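Local coordinates for transcription factor MBP1 (Magnaporthe oryzae, PDB 4UX5), which binds DNA sequence-specifically through the winged helix-turn-helix domain at its N-terminus and probably acts as a transcription activator for RNA polymerase II, at a contact of chain A with DNA. Residues are numbered along the deposited sequence; one frame, centred on the assembly and turned at random.

Site 1: a contact of chain A with DNA. Residues 50, 54, 63, 67, 87-89. With nucleotides of chain B.
Thr50 and Thr89 converge on one phosphate oxygen, OP1 of DG10 of chain B, and each donates a hydroxyl hydrogen bond to it: Thr50 OG1 to OP1 at 2.6 Å and Thr89 OG1 to OP1 at 2.8 Å. With Thr50 OG1 anti to the carbonyl carbon (chi1 -50°), its hydroxyl is turned to both the phosphate and Thr89 N, from which it accepts a fairly straight bond (162° at the hydrogen). The short, branched threonine suits this place because its hydroxyl can give and take at once, tying helix 49-55 to strand 88-91 on the DNA. With helix 60-71, these elements of the winged helix-turn-helix domain form a backbone contact, gripping two successive phosphates rather than reading bases.

Charge grips the preceding phosphate. Lys54 bends at chi3 (64°) and brings NZ to OP1 of DC9 at 2.7 Å, a salt bridge, while Arg63 NH2 makes a weaker one to OP2 of DC9 at 3.3 Å. The aliphatic part of Lys54 also steadies Arg63, for CG sits 3.4 Å above the guanidinium plane, over its centre.

Apolar surface packs against the sugar of DC9. Gln87 CB rests 3.6 Å from the deoxyribose C4' of DC9, Gly88 CA lies against the same sugar, and Thr50 CG2 faces C5'.

A water extends the reach of the arginine. It lies in the guanidinium plane, 2.6 Å from Arg63 NE, and stands 2.7 Å from OP2 of DG10.

Site 2: a contact of chain A with DNA. Residues 80-82, 84, 87. With nucleotides of chain B; nucleotides of chain C.
Gln87 and the guanine of DG8 of chain B meet in the minor groove as two flat groups joined through a pair of hydrogen bonds. Gln87 NE2 donates to the ring nitrogen N3 of DG8 of chain B at 3.1 Å, nearly straight (170° at the hydrogen) and with N3 almost in the amide plane, while Gln87 OE1 accepts from the exocyclic amino N2 of DG8 of chain B at 3.0 Å. A primary amide suits this edge because it offers a donor beside an acceptor, and the minor-groove amino group it reads marks guanine among the normal bases.

This is the tight part of the contact. Gly81 N gives Gln87 OE1 a second hydrogen bond, at 2.6 Å, and NE2 meets a lone pair of Gly84 O, so backbone groups of Gly81 and of the 3-10 helix 84-86 fix the rotation of the amide. Across the groove, Gly82 O accepts from N2 of DG8 of chain C at 2.8 Å, the amino group lying almost straight out from the carbonyl (163° at the oxygen), and Gly82 N donates to the sugar O4'. Gly81 and Gly82 take positive phi (83° for Gly82), and lacking side chains they let the backbone itself approach the bases. Gln80 NE2 adds a bond to O2 of DC9 at 3.1 Å.

The looser side lies towards the phosphates, where a water bridges Gln87 O, at 2.8 Å, and OP1 of DC9.

All of this belongs to the wing, in the stretch between strands 77-79 and 88-91.

Site 3: a contact of chain A with DNA. Residues 68, 72, 78, 80, 89. With nucleotides of chain B.
The side-chain amide of Gln80 turns one face to the deoxyribose of DG10 of chain B, with C1' of DG10 3.6 Å from Gln80 CD, but CD and OE1 are modelled too close to the sugar O4' to be trusted, and the exact tilt of the amide is doubtful. Gln80 NE2 stands 3.1 Å from the minor-groove N3 of the DG10 base, a donor-acceptor pair that can form a hydrogen bond, although N3 lies off the amide plane, tilted towards the face that meets the sugar. The long, uncharged glutamine suits the groove: its chain runs extended beyond CG, placing a polar flat group in the minor groove, against the sugar and close to the base edge.

A second amide, of Gln72, meets a phosphate through its N-H. Gln72 NE2 donates to the phosphate OP2 of DT11 at 3.1 Å, with that oxygen 6° out of the amide plane and the bond bent only moderately (157° at the hydrogen). A neutral donor here adds grip without further charge. The carboxylate of Glu68 approaches the same phosphate but is poorly ordered and makes no bond to it.

Thus the base of the wing and the residue following helix 60-71 hold the DT11 phosphate while Gln80 enters the minor groove at DG10.

Lys78 supplies the charge. Strand 77-79 presents it, its chain bends at chi3 (-70°), and its methylenes CD and CE pass alongside the phosphate before the ammonium arrives. The resulting salt bridge, from Lys78 NZ to OP1 of DT11, is modelled very short, at 2.4 Å.

Site 1: a contact of chain A with DNA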
# COMPACT_ATOMS: atom_id res chain seq x y z
N THR A 50 -1.17 -13.84 1.45
CA THR A 50 -2.54 -13.51 1.84
C THR A 50 -3.51 -14.54 1.28
O THR A 50 -4.48 -14.91 1.94
CB THR A 50 -2.94 -12.10 1.35
OG1 THR A 50 -1.93 -11.16 1.73
CG2 THR A 50 -4.27 -11.67 1.94
N LYS A 54 -5.76 -17.19 3.52
CA LYS A 54 -7.19 -17.24 3.20
C LYS A 54 -7.62 -18.65 2.84
O LYS A 54 -8.77 -19.03 3.03
CB LYS A 54 -7.52 -16.29 2.05
CG LYS A 54 -7.58 -14.83 2.44
CD LYS A 54 -7.68 -13.94 1.21
CE LYS A 54 -8.98 -14.17 0.46
NZ LYS A 54 -9.13 -13.26 -0.71
N ARG A 63 -5.44 -13.20 10.01
CA ARG A 63 -4.31 -13.19 9.10
C ARG A 63 -3.61 -11.84 9.11
O ARG A 63 -2.43 -11.75 8.80
CB ARG A 63 -4.75 -13.56 7.68
CG ARG A 63 -5.82 -12.68 7.06
CD ARG A 63 -6.21 -13.22 5.69
NE ARG A 63 -7.11 -12.33 4.96
CZ ARG A 63 -8.43 -12.50 4.89
NH1 ARG A 63 -9.01 -13.53 5.49
NH2 ARG A 63 -9.17 -11.64 4.20
N LEU A 67 0.29 -11.86 9.37
CA LEU A 67 1.08 -11.15 8.37
C LEU A 67 1.98 -10.10 9.01
O LEU A 67 3.14 -9.96 8.62
CB LEU A 67 0.16 -10.49 7.33
CG LEU A 67 -0.53 -11.43 6.35
CD1 LEU A 67 -1.73 -10.75 5.72
CD2 LEU A 67 0.44 -11.91 5.29
N GLN A 87 -3.83 -8.44 -5.23
CA GLN A 87 -3.39 -7.77 -4.00
C GLN A 87 -3.03 -8.75 -2.89
O GLN A 87 -3.52 -9.88 -2.85
CB GLN A 87 -4.46 -6.81 -3.49
CG GLN A 87 -4.87 -5.73 -4.46
CD GLN A 87 -5.91 -4.80 -3.85
OE1 GLN A 87 -5.58 -3.73 -3.36
NE2 GLN A 87 -7.16 -5.23 -3.86
N GLY A 88 -2.18 -8.29 -1.97
CA GLY A 88 -1.80 -9.09 -0.83
C GLY A 88 -0.34 -8.93 -0.48
O GLY A 88 0.35 -8.07 -1.03
N THR A 89 0.13 -9.76 0.44
CA THR A 89 1.53 -9.74 0.85
C THR A 89 2.29 -10.87 0.16
O THR A 89 1.99 -12.04 0.36
CB THR A 89 1.68 -9.88 2.37
OG1 THR A 89 0.84 -8.91 3.01
CG2 THR A 89 3.12 -9.65 2.79
P DC B 9 -8.27 -9.55 0.31
OP1 DC B 9 -8.14 -10.70 -0.62
OP2 DC B 9 -9.14 -9.66 1.50
O5' DC B 9 -6.81 -9.09 0.78
C5' DC B 9 -5.80 -8.88 -0.20
C4' DC B 9 -5.18 -7.49 -0.06
O4' DC B 9 -6.14 -6.50 -0.48
C3' DC B 9 -4.81 -7.09 1.35
O3' DC B 9 -3.50 -7.55 1.64
C2' DC B 9 -4.86 -5.55 1.29
C1' DC B 9 -5.79 -5.26 0.10
N1 DC B 9 -7.05 -4.54 0.46
C2 DC B 9 -7.12 -3.14 0.32
O2 DC B 9 -6.13 -2.52 -0.09
N3 DC B 9 -8.27 -2.51 0.65
C4 DC B 9 -9.31 -3.21 1.09
N4 DC B 9 -10.43 -2.54 1.40
C5 DC B 9 -9.26 -4.62 1.24
C6 DC B 9 -8.12 -5.24 0.92
P DG B 10 -3.10 -7.96 3.14
OP1 DG B 10 -1.96 -8.91 3.05
OP2 DG B 10 -4.34 -8.35 3.84
O5' DG B 10 -2.54 -6.61 3.78
C5' DG B 10 -1.42 -5.96 3.19
C4' DG B 10 -1.43 -4.47 3.48
O4' DG B 10 -2.75 -3.92 3.18
C3' DG B 10 -1.14 -4.09 4.93
O3' DG B 10 -0.36 -2.91 4.96
C2' DG B 10 -2.53 -3.85 5.50
C1' DG B 10 -3.23 -3.23 4.31
N9 DG B 10 -4.68 -3.37 4.35
C8 DG B 10 -5.39 -4.53 4.56
N7 DG B 10 -6.68 -4.35 4.55
C5 DG B 10 -6.84 -2.99 4.33
C6 DG B 10 -8.02 -2.21 4.22
O6 DG B 10 -9.19 -2.59 4.30
N1 DG B 10 -7.73 -0.87 3.99
C2 DG B 10 -6.46 -0.34 3.89
N2 DG B 10 -6.38 0.98 3.67
N3 DG B 10 -5.35 -1.06 3.99
C4 DG B 10 -5.61 -2.37 4.21
O HOH W 1 -6.45 -10.00 3.92
O HOH W 2 -6.19 -10.86 -2.95

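Site 2: a contact of chain A with DNA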
# COMPACT_ATOMS: atom_id res chain seq x y z
N GLN A 80 -1.07 -3.15 -2.73
CA GLN A 80 -2.43 -2.63 -2.61
C GLN A 80 -2.74 -1.80 -3.84
O GLN A 80 -1.86 -1.13 -4.39
CB GLN A 80 -2.59 -1.79 -1.34
CG GLN A 80 -2.29 -2.53 -0.06
CD GLN A 80 -2.48 -1.66 1.17
OE1 GLN A 80 -1.53 -1.37 1.90
NE2 GLN A 80 -3.72 -1.24 1.41
N GLY A 81 -3.99 -1.84 -4.28
CA GLY A 81 -4.36 -1.20 -5.53
C GLY A 81 -4.01 -2.10 -6.69
O GLY A 81 -3.35 -3.13 -6.51
N GLY A 82 -4.43 -1.72 -7.89
CA GLY A 82 -4.28 -2.58 -9.05
C GLY A 82 -5.44 -3.57 -9.05
O GLY A 82 -6.41 -3.37 -8.33
N GLY A 84 -7.76 -6.30 -8.03
CA GLY A 84 -8.05 -6.70 -6.67
C GLY A 84 -7.51 -8.04 -6.21
O GLY A 84 -6.94 -8.15 -5.12
N GLN A 87 -3.83 -8.44 -5.23
CA GLN A 87 -3.39 -7.77 -4.00
C GLN A 87 -3.03 -8.75 -2.89
O GLN A 87 -3.52 -9.88 -2.85
CB GLN A 87 -4.46 -6.81 -3.49
CG GLN A 87 -4.87 -5.73 -4.46
CD GLN A 87 -5.91 -4.80 -3.85
OE1 GLN A 87 -5.58 -3.73 -3.36
NE2 GLN A 87 -7.16 -5.23 -3.86
P DG B 8 -12.62 -9.58 -4.70
OP1 DG B 8 -12.04 -10.77 -5.37
OP2 DG B 8 -13.97 -9.64 -4.12
O5' DG B 8 -11.61 -9.10 -3.55
C5' DG B 8 -10.23 -8.95 -3.85
C4' DG B 8 -9.53 -8.11 -2.81
O4' DG B 8 -9.83 -6.70 -3.02
C3' DG B 8 -9.93 -8.40 -1.35
O3' DG B 8 -8.79 -8.30 -0.54
C2' DG B 8 -10.89 -7.25 -1.05
C1' DG B 8 -10.15 -6.14 -1.77
N9 DG B 8 -10.93 -4.92 -1.95
C8 DG B 8 -12.29 -4.77 -1.84
N7 DG B 8 -12.69 -3.54 -2.05
C5 DG B 8 -11.52 -2.84 -2.31
C6 DG B 8 -11.33 -1.47 -2.60
O6 DG B 8 -12.18 -0.58 -2.69
N1 DG B 8 -9.98 -1.17 -2.80
C2 DG B 8 -8.95 -2.08 -2.72
N2 DG B 8 -7.72 -1.61 -2.94
N3 DG B 8 -9.12 -3.37 -2.44
C4 DG B 8 -10.43 -3.67 -2.25
P DC B 9 -8.27 -9.55 0.31
OP1 DC B 9 -8.14 -10.70 -0.62
OP2 DC B 9 -9.14 -9.66 1.50
O5' DC B 9 -6.81 -9.09 0.78
C5' DC B 9 -5.80 -8.88 -0.20
C4' DC B 9 -5.18 -7.49 -0.06
O4' DC B 9 -6.14 -6.50 -0.48
C3' DC B 9 -4.81 -7.09 1.35
O3' DC B 9 -3.50 -7.55 1.64
C2' DC B 9 -4.86 -5.55 1.29
C1' DC B 9 -5.79 -5.26 0.10
N1 DC B 9 -7.05 -4.54 0.46
C2 DC B 9 -7.12 -3.14 0.32
O2 DC B 9 -6.13 -2.52 -0.09
N3 DC B 9 -8.27 -2.51 0.65
C4 DC B 9 -9.31 -3.21 1.09
N4 DC B 9 -10.43 -2.54 1.40
C5 DC B 9 -9.26 -4.62 1.24
C6 DC B 9 -8.12 -5.24 0.92
P DG C 6 -10.94 8.73 1.92
OP1 DG C 6 -10.64 10.15 2.24
OP2 DG C 6 -12.29 8.34 1.46
O5' DG C 6 -9.87 8.21 0.85
C5' DG C 6 -8.49 8.27 1.16
C4' DG C 6 -7.68 7.41 0.20
O4' DG C 6 -7.92 6.00 0.49
C3' DG C 6 -8.01 7.60 -1.28
O3' DG C 6 -6.82 7.57 -2.03
C2' DG C 6 -8.90 6.40 -1.59
C1' DG C 6 -8.26 5.34 -0.71
N9 DG C 6 -9.16 4.22 -0.40
C8 DG C 6 -10.52 4.28 -0.25
N7 DG C 6 -11.06 3.12 0.01
C5 DG C 6 -9.99 2.24 0.04
C6 DG C 6 -9.97 0.84 0.27
O6 DG C 6 -10.92 0.09 0.52
N1 DG C 6 -8.67 0.33 0.20
C2 DG C 6 -7.55 1.07 -0.06
N2 DG C 6 -6.39 0.40 -0.09
N3 DG C 6 -7.56 2.38 -0.29
C4 DG C 6 -8.81 2.90 -0.22
P DC C 7 -6.72 8.29 -3.46
OP1 DC C 7 -6.28 9.68 -3.22
OP2 DC C 7 -7.98 8.03 -4.20
O5' DC C 7 -5.55 7.50 -4.19
C5' DC C 7 -4.54 6.85 -3.42
C4' DC C 7 -4.44 5.39 -3.80
O4' DC C 7 -5.55 4.67 -3.25
C3' DC C 7 -4.50 5.13 -5.30
O3' DC C 7 -3.19 4.99 -5.81
C2' DC C 7 -5.29 3.81 -5.43
C1' DC C 7 -5.73 3.49 -4.00
N1 DC C 7 -7.15 3.08 -3.88
C2 DC C 7 -7.46 1.75 -3.57
O2 DC C 7 -6.53 0.95 -3.41
N3 DC C 7 -8.76 1.39 -3.46
C4 DC C 7 -9.72 2.29 -3.64
N4 DC C 7 -10.99 1.89 -3.52
C5 DC C 7 -9.43 3.65 -3.96
C6 DC C 7 -8.14 4.00 -4.06
P DG C 8 -2.86 5.47 -7.30
OP1 DG C 8 -1.48 6.00 -7.31
OP2 DG C 8 -3.98 6.33 -7.76
O5' DG C 8 -2.91 4.12 -8.15
C5' DG C 8 -2.23 2.96 -7.67
C4' DG C 8 -2.80 1.70 -8.31
O4' DG C 8 -4.12 1.44 -7.78
C3' DG C 8 -2.96 1.76 -9.83
O3' DG C 8 -2.65 0.50 -10.39
C2' DG C 8 -4.44 2.09 -9.99
C1' DG C 8 -5.03 1.29 -8.84
N9 DG C 8 -6.34 1.74 -8.41
C8 DG C 8 -6.82 3.03 -8.42
N7 DG C 8 -8.04 3.13 -7.96
C5 DG C 8 -8.39 1.83 -7.62
C6 DG C 8 -9.59 1.32 -7.07
O6 DG C 8 -10.62 1.93 -6.77
N1 DG C 8 -9.52 -0.06 -6.89
C2 DG C 8 -8.43 -0.84 -7.19
N2 DG C 8 -8.56 -2.15 -6.94
N3 DG C 8 -7.30 -0.37 -7.70
C4 DG C 8 -7.35 0.97 -7.89
O HOH W 3 -6.19 -10.86 -2.95

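Site 3: a contact of chain A with DNA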
# COMPACT_ATOMS: atom_id res chain seq x y z
N GLU A 68 1.46 -9.39 10.00
CA GLU A 68 2.19 -8.31 10.64
C GLU A 68 3.27 -8.81 11.61
O GLU A 68 4.38 -8.28 11.63
CB GLU A 68 1.23 -7.39 11.39
CG GLU A 68 0.46 -6.44 10.48
CD GLU A 68 -0.56 -5.60 11.24
OE1 GLU A 68 -1.15 -6.13 12.21
OE2 GLU A 68 -0.77 -4.43 10.86
N GLN A 72 5.77 -10.28 7.82
CA GLN A 72 6.41 -9.01 7.49
C GLN A 72 7.82 -8.89 8.05
O GLN A 72 8.58 -8.01 7.64
CB GLN A 72 5.57 -7.83 8.00
CG GLN A 72 4.39 -7.48 7.11
CD GLN A 72 3.58 -6.31 7.65
OE1 GLN A 72 3.97 -5.68 8.63
NE2 GLN A 72 2.45 -6.03 7.01
N LYS A 78 4.45 -5.81 -0.20
CA LYS A 78 3.02 -5.58 -0.04
C LYS A 78 2.43 -4.89 -1.26
O LYS A 78 2.97 -3.90 -1.75
CB LYS A 78 2.75 -4.76 1.22
CG LYS A 78 3.01 -5.52 2.51
CD LYS A 78 2.92 -4.62 3.72
CE LYS A 78 4.09 -3.65 3.77
NZ LYS A 78 4.09 -2.84 5.02
N GLN A 80 -1.07 -3.15 -2.73
CA GLN A 80 -2.43 -2.63 -2.61
C GLN A 80 -2.74 -1.80 -3.84
O GLN A 80 -1.86 -1.13 -4.39
CB GLN A 80 -2.59 -1.79 -1.34
CG GLN A 80 -2.29 -2.53 -0.06
CD GLN A 80 -2.48 -1.66 1.17
OE1 GLN A 80 -1.53 -1.37 1.90
NE2 GLN A 80 -3.72 -1.24 1.41
N THR A 89 0.13 -9.76 0.44
CA THR A 89 1.53 -9.74 0.85
C THR A 89 2.29 -10.87 0.16
O THR A 89 1.99 -12.04 0.36
CB THR A 89 1.68 -9.88 2.37
OG1 THR A 89 0.84 -8.91 3.01
CG2 THR A 89 3.12 -9.65 2.79
P DG B 10 -3.10 -7.96 3.14
OP1 DG B 10 -1.96 -8.91 3.05
OP2 DG B 10 -4.34 -8.35 3.84
O5' DG B 10 -2.54 -6.61 3.78
C5' DG B 10 -1.42 -5.96 3.19
C4' DG B 10 -1.43 -4.47 3.48
O4' DG B 10 -2.75 -3.92 3.18
C3' DG B 10 -1.14 -4.09 4.93
O3' DG B 10 -0.36 -2.91 4.96
C2' DG B 10 -2.53 -3.85 5.50
C1' DG B 10 -3.23 -3.23 4.31
N9 DG B 10 -4.68 -3.37 4.35
C8 DG B 10 -5.39 -4.53 4.56
N7 DG B 10 -6.68 -4.35 4.55
C5 DG B 10 -6.84 -2.99 4.33
C6 DG B 10 -8.02 -2.21 4.22
O6 DG B 10 -9.19 -2.59 4.30
N1 DG B 10 -7.73 -0.87 3.99
C2 DG B 10 -6.46 -0.34 3.89
N2 DG B 10 -6.38 0.98 3.67
N3 DG B 10 -5.35 -1.06 3.99
C4 DG B 10 -5.61 -2.37 4.21
P DT B 11 0.55 -2.57 6.24
OP1 DT B 11 1.88 -2.16 5.73
OP2 DT B 11 0.43 -3.69 7.19
O5' DT B 11 -0.17 -1.29 6.88
C5' DT B 11 -0.99 -1.44 8.03
C4' DT B 11 -2.02 -0.33 8.10
O4' DT B 11 -3.22 -0.77 7.44
C3' DT B 11 -2.44 0.06 9.51
O3' DT B 11 -1.84 1.29 9.87
C2' DT B 11 -3.97 0.17 9.45
C1' DT B 11 -4.31 -0.09 7.98
N1 DT B 11 -5.51 -0.95 7.82
C2 DT B 11 -6.72 -0.37 7.55
O2 DT B 11 -6.88 0.83 7.43
N3 DT B 11 -7.77 -1.25 7.42
C4 DT B 11 -7.71 -2.63 7.53
O4 DT B 11 -8.69 -3.34 7.39
C5 DT B 11 -6.40 -3.16 7.82
C6 DT B 11 -5.37 -2.31 7.95

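The three sites follow neighbouring nucleotides along one DNA segment. The C-alpha centres of site 1 and site 3 are about 6 Å apart, and each lies about 11 Å from that of site 2. Gln87 joins site 1 to site 2, Gln80 joins site 2 to site 3, and Thr89 joins site 1 to site 3, so all three shared residues come from the wing region. Site 1 is on the backbone, site 2 in the minor groove, and site 3 joins the two. Clamping successive phosphates from the helices and the wing strands would fix the wing's register over the guanines it reads, in each protein copy.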